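Local coordinates for 2-aminomuconic 6-semialdehyde dehydrogenase (Pseudomonas sp., PDB 7BZV), which oxidises 2-aminomuconic 6-semialdehyde with NAD+ in the meta-cleavage pathway of 2-aminophenol catabolism, and needs its tetrameric assembly to bind the cofactor, at the interface of chains A and B and the interface of chains A and C. Coordinates in Å, arbitrary orientation; residue numbers count along the deposited sequence, not the author numbering. Chains: chain A/B/C, 2-aminomuconic 6-semialdehyde dehydrogenase.

Chain A meets chain B at contact 1 and chain C at contact 2, the C-alpha centres of the two patches lying about 39 Å apart. They have no residue in common. Contact 1 sets strands 124-128 and 134-143 against a loop of the neighbour, unlike surfaces that recur with the chains exchanged. Contact 2 brings the start of helix 426-435 against its own copy, near a two-fold axis. The pair illustrates how identical subunits build one tetramer through different surfaces: one subunit uses both patches at once, tying it to two neighbours in the assembly that NAD+ binding requires.

Contact 1: the interface of chains A and B. Residues chain A 125-127, 137; chain B 450, 452-453.
A:His125 and A:Arg126 belong to the extended strand 124-128, against which B:Asp450, B:Arg452 and B:Thr453 approach from a loop that turns sharply at the arginine. The arrangement illustrates how preorganisation could work: the same side chain is held within its own subunit and reaches across. A bend at chi3 (-61°) curls B:Arg452 back alongside B:Asp450, which it grips side-on through a salt bridge and paired hydrogen bonds. NE donates to the syn lone pair of carboxylate OD1 of B:Asp450 at 2.9 Å, and NH2 meets OD2 of the same aspartate at 3.0 Å in a nearly straight bond. The backbone N of B:Arg452 also donates to OD1, so the carboxylate holds the guanidinium and the loop that bears it. From this position NH2 of B:Arg452 donates across the interface to the carbonyl O of A:Arg126 at 2.7 Å. This bond is bent (132° at H); the oxygen lies in the guanidinium plane, although the donor stands well above the carbonyl plane. The aliphatic part of the arginine serves too: CB of B:Arg452 sits over the face of the A:His125 imidazole, 3.6 Å from the ring centroid. Farther along, the rim carbon CD2 of A:His125 lies over a guanidinium face, 3.4 Å from NE of B:Arg452, with the two planes 39° apart. With a leucine in place of B:Arg452, the carbonyl of A:Arg126 would probably lose this cross-chain donor and B:Asp450 would be left without its counter-charge. Beside this polar centre, CG2 of B:Thr453 packs 3.8 Å from CB of A:Asn137, the side chains crossing at about a right angle. A water 2.7 Å from the amide OD1 of A:Asn137 continues the contact to the backbone N of B:Asp450. A hydrogen bond to a carbonyl, a ring-face contact and a bridging water join strand to neighbouring loop, supporting the tetramer on which cofactor binding depends.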
# COMPACT_ATOMS: atom_id res chain seq x y z
N HIS A 125 5.32 -9.52 -4.66
CA HIS A 125 6.24 -8.94 -5.64
C HIS A 125 6.51 -10.00 -6.70
O HIS A 125 6.53 -11.21 -6.42
CB HIS A 125 7.61 -8.45 -5.04
CG HIS A 125 7.51 -7.14 -4.29
ND1 HIS A 125 7.08 -7.06 -2.98
CD2 HIS A 125 7.79 -5.86 -4.67
CE1 HIS A 125 7.07 -5.79 -2.60
NE2 HIS A 125 7.50 -5.05 -3.60
N ARG A 126 6.84 -9.55 -7.89
CA ARG A 126 7.35 -10.44 -8.92
C ARG A 126 8.85 -10.28 -9.06
O ARG A 126 9.35 -9.17 -9.23
CB ARG A 126 6.69 -10.17 -10.27
CG ARG A 126 7.35 -10.96 -11.41
CD ARG A 126 6.57 -10.73 -12.69
NE ARG A 126 7.32 -11.09 -13.88
CZ ARG A 126 6.80 -11.72 -14.92
NH1 ARG A 126 5.53 -12.07 -14.93
NH2 ARG A 126 7.57 -11.97 -15.96
N LEU A 127 9.56 -11.39 -9.07
CA LEU A 127 11.01 -11.37 -9.23
C LEU A 127 11.35 -11.85 -10.64
O LEU A 127 11.02 -12.97 -11.01
CB LEU A 127 11.69 -12.27 -8.20
CG LEU A 127 13.22 -12.36 -8.18
CD1 LEU A 127 13.86 -11.02 -8.04
CD2 LEU A 127 13.62 -13.32 -7.05
N ASN A 137 6.17 -14.02 -5.70
CA ASN A 137 6.32 -13.99 -4.24
C ASN A 137 5.02 -13.48 -3.65
O ASN A 137 4.57 -12.40 -4.02
CB ASN A 137 7.42 -13.03 -3.78
CG ASN A 137 8.79 -13.58 -4.01
OD1 ASN A 137 9.45 -14.08 -3.08
ND2 ASN A 137 9.27 -13.48 -5.25
N ASP B 450 14.07 -12.30 -2.90
CA ASP B 450 13.54 -11.01 -3.34
C ASP B 450 13.63 -10.03 -2.17
O ASP B 450 12.86 -10.12 -1.20
CB ASP B 450 12.11 -11.14 -3.86
CG ASP B 450 11.55 -9.81 -4.45
OD1 ASP B 450 11.98 -8.70 -4.09
OD2 ASP B 450 10.65 -9.86 -5.30
N ARG B 452 12.66 -7.26 -1.48
CA ARG B 452 11.49 -6.43 -1.17
C ARG B 452 10.45 -7.18 -0.35
O ARG B 452 9.45 -6.56 0.06
CB ARG B 452 10.82 -5.91 -2.46
CG ARG B 452 11.84 -5.24 -3.40
CD ARG B 452 11.37 -5.07 -4.84
NE ARG B 452 11.07 -6.34 -5.50
CZ ARG B 452 10.62 -6.43 -6.75
NH1 ARG B 452 10.44 -5.34 -7.48
NH2 ARG B 452 10.32 -7.62 -7.26
N THR B 453 10.63 -8.48 -0.14
CA THR B 453 9.61 -9.33 0.43
C THR B 453 9.96 -9.66 1.87
O THR B 453 11.14 -9.64 2.25
CB THR B 453 9.49 -10.63 -0.36
OG1 THR B 453 10.65 -11.43 -0.07
CG2 THR B 453 9.34 -10.37 -1.94
O HOH W 1 12.08 -14.41 -2.48

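Contact 2: the interface of chains A and C. Residues chain A 425-426, 429-430, 443; chain C 425-426, 430.
A:Leu426 and C:Leu426 meet across a two-fold axis, a worked example in the aldehyde dehydrogenase family of one helix start recognising its own copy. Their side chains cross at about a right angle, with the delta-methyl carbons CD1 of A:Leu426 and C:Leu426 3.8 Å apart. Each leucine has CG anti to the backbone N (chi1 168°), which carries the branches past the partner leucine, CD1 towards the histidines and CD2 along the partner's helix. The branches have different tasks. CD2 of C:Leu426 lies 3.8 Å from CB of A:Ala429 and also touches CG1 of A:Val443, reaching from the helix of chain A to strand 440-443. CD1 of A:Leu426 instead rests in plane at the edge of the A:His430 imidazole, one helical turn on in the same chain, while approaching NE2 of C:His430 to 3.8 Å. The histidines complete the pairing. They come from opposite directions, and NE2 of A:His430 hydrogen-bonds to NE2 of C:His430 at 2.9 Å, each nitrogen lying in the plane of the other ring. The structure alone does not settle which ring donates; such a bond would need one NE2 to bear a proton and the other to accept it, so the two rings may differ in which nitrogen carries the proton, although their modelled geometry matches. Just before the helices, A:Asn425 and C:Asn425 form an antiparallel beta bridge, aligning the backbones beside the leucines.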
# COMPACT_ATOMS: atom_id res chain seq x y z
N ASN A 425 0.34 27.66 14.93
CA ASN A 425 1.28 28.00 13.88
C ASN A 425 1.53 26.76 13.02
O ASN A 425 1.93 25.72 13.54
CB ASN A 425 2.59 28.50 14.47
CG ASN A 425 3.57 28.91 13.40
OD1 ASN A 425 4.25 28.06 12.83
ND2 ASN A 425 3.63 30.19 13.10
N LEU A 426 1.29 26.88 11.71
CA LEU A 426 1.35 25.73 10.81
C LEU A 426 2.69 25.04 10.84
O LEU A 426 2.79 23.84 11.15
CB LEU A 426 1.03 26.21 9.40
CG LEU A 426 1.33 25.19 8.28
CD1 LEU A 426 0.35 24.04 8.40
CD2 LEU A 426 1.24 25.87 6.94
N ALA A 429 3.78 23.49 14.30
CA ALA A 429 3.05 22.30 14.69
C ALA A 429 3.68 21.05 14.09
O ALA A 429 3.86 20.06 14.80
CB ALA A 429 1.59 22.40 14.24
N HIS A 430 3.93 21.07 12.77
CA HIS A 430 4.47 19.89 12.08
C HIS A 430 5.93 19.65 12.47
O HIS A 430 6.34 18.51 12.71
CB HIS A 430 4.32 20.05 10.56
CG HIS A 430 2.90 19.93 10.11
ND1 HIS A 430 2.23 18.73 10.02
CD2 HIS A 430 1.99 20.89 9.81
CE1 HIS A 430 0.98 18.95 9.68
NE2 HIS A 430 0.81 20.25 9.50
N VAL A 443 -1.21 17.00 18.05
CA VAL A 443 -1.21 18.46 17.92
C VAL A 443 -2.64 18.95 18.13
O VAL A 443 -3.56 18.54 17.41
CB VAL A 443 -0.67 18.94 16.57
CG1 VAL A 443 -0.75 20.45 16.49
CG2 VAL A 443 0.73 18.44 16.35
N ASN C 425 -1.49 29.87 9.68
CA ASN C 425 -2.42 29.31 10.64
C ASN C 425 -2.62 27.82 10.33
O ASN C 425 -3.00 27.47 9.21
CB ASN C 425 -3.75 30.04 10.57
CG ASN C 425 -4.74 29.51 11.59
OD1 ASN C 425 -5.37 28.50 11.37
ND2 ASN C 425 -4.84 30.18 12.72
N LEU C 426 -2.36 26.97 11.32
CA LEU C 426 -2.37 25.53 11.12
C LEU C 426 -3.69 25.03 10.57
O LEU C 426 -3.75 24.42 9.49
CB LEU C 426 -2.05 24.85 12.44
CG LEU C 426 -2.30 23.32 12.47
CD1 LEU C 426 -1.28 22.65 11.57
CD2 LEU C 426 -2.21 22.83 13.90
N HIS C 430 -4.82 23.64 6.36
CA HIS C 430 -5.32 22.31 5.97
C HIS C 430 -6.77 22.37 5.51
O HIS C 430 -7.14 21.75 4.51
CB HIS C 430 -5.15 21.32 7.14
CG HIS C 430 -3.72 20.97 7.39
ND1 HIS C 430 -3.01 20.10 6.58
CD2 HIS C 430 -2.84 21.44 8.30
CE1 HIS C 430 -1.75 20.04 7.00
NE2 HIS C 430 -1.64 20.82 8.07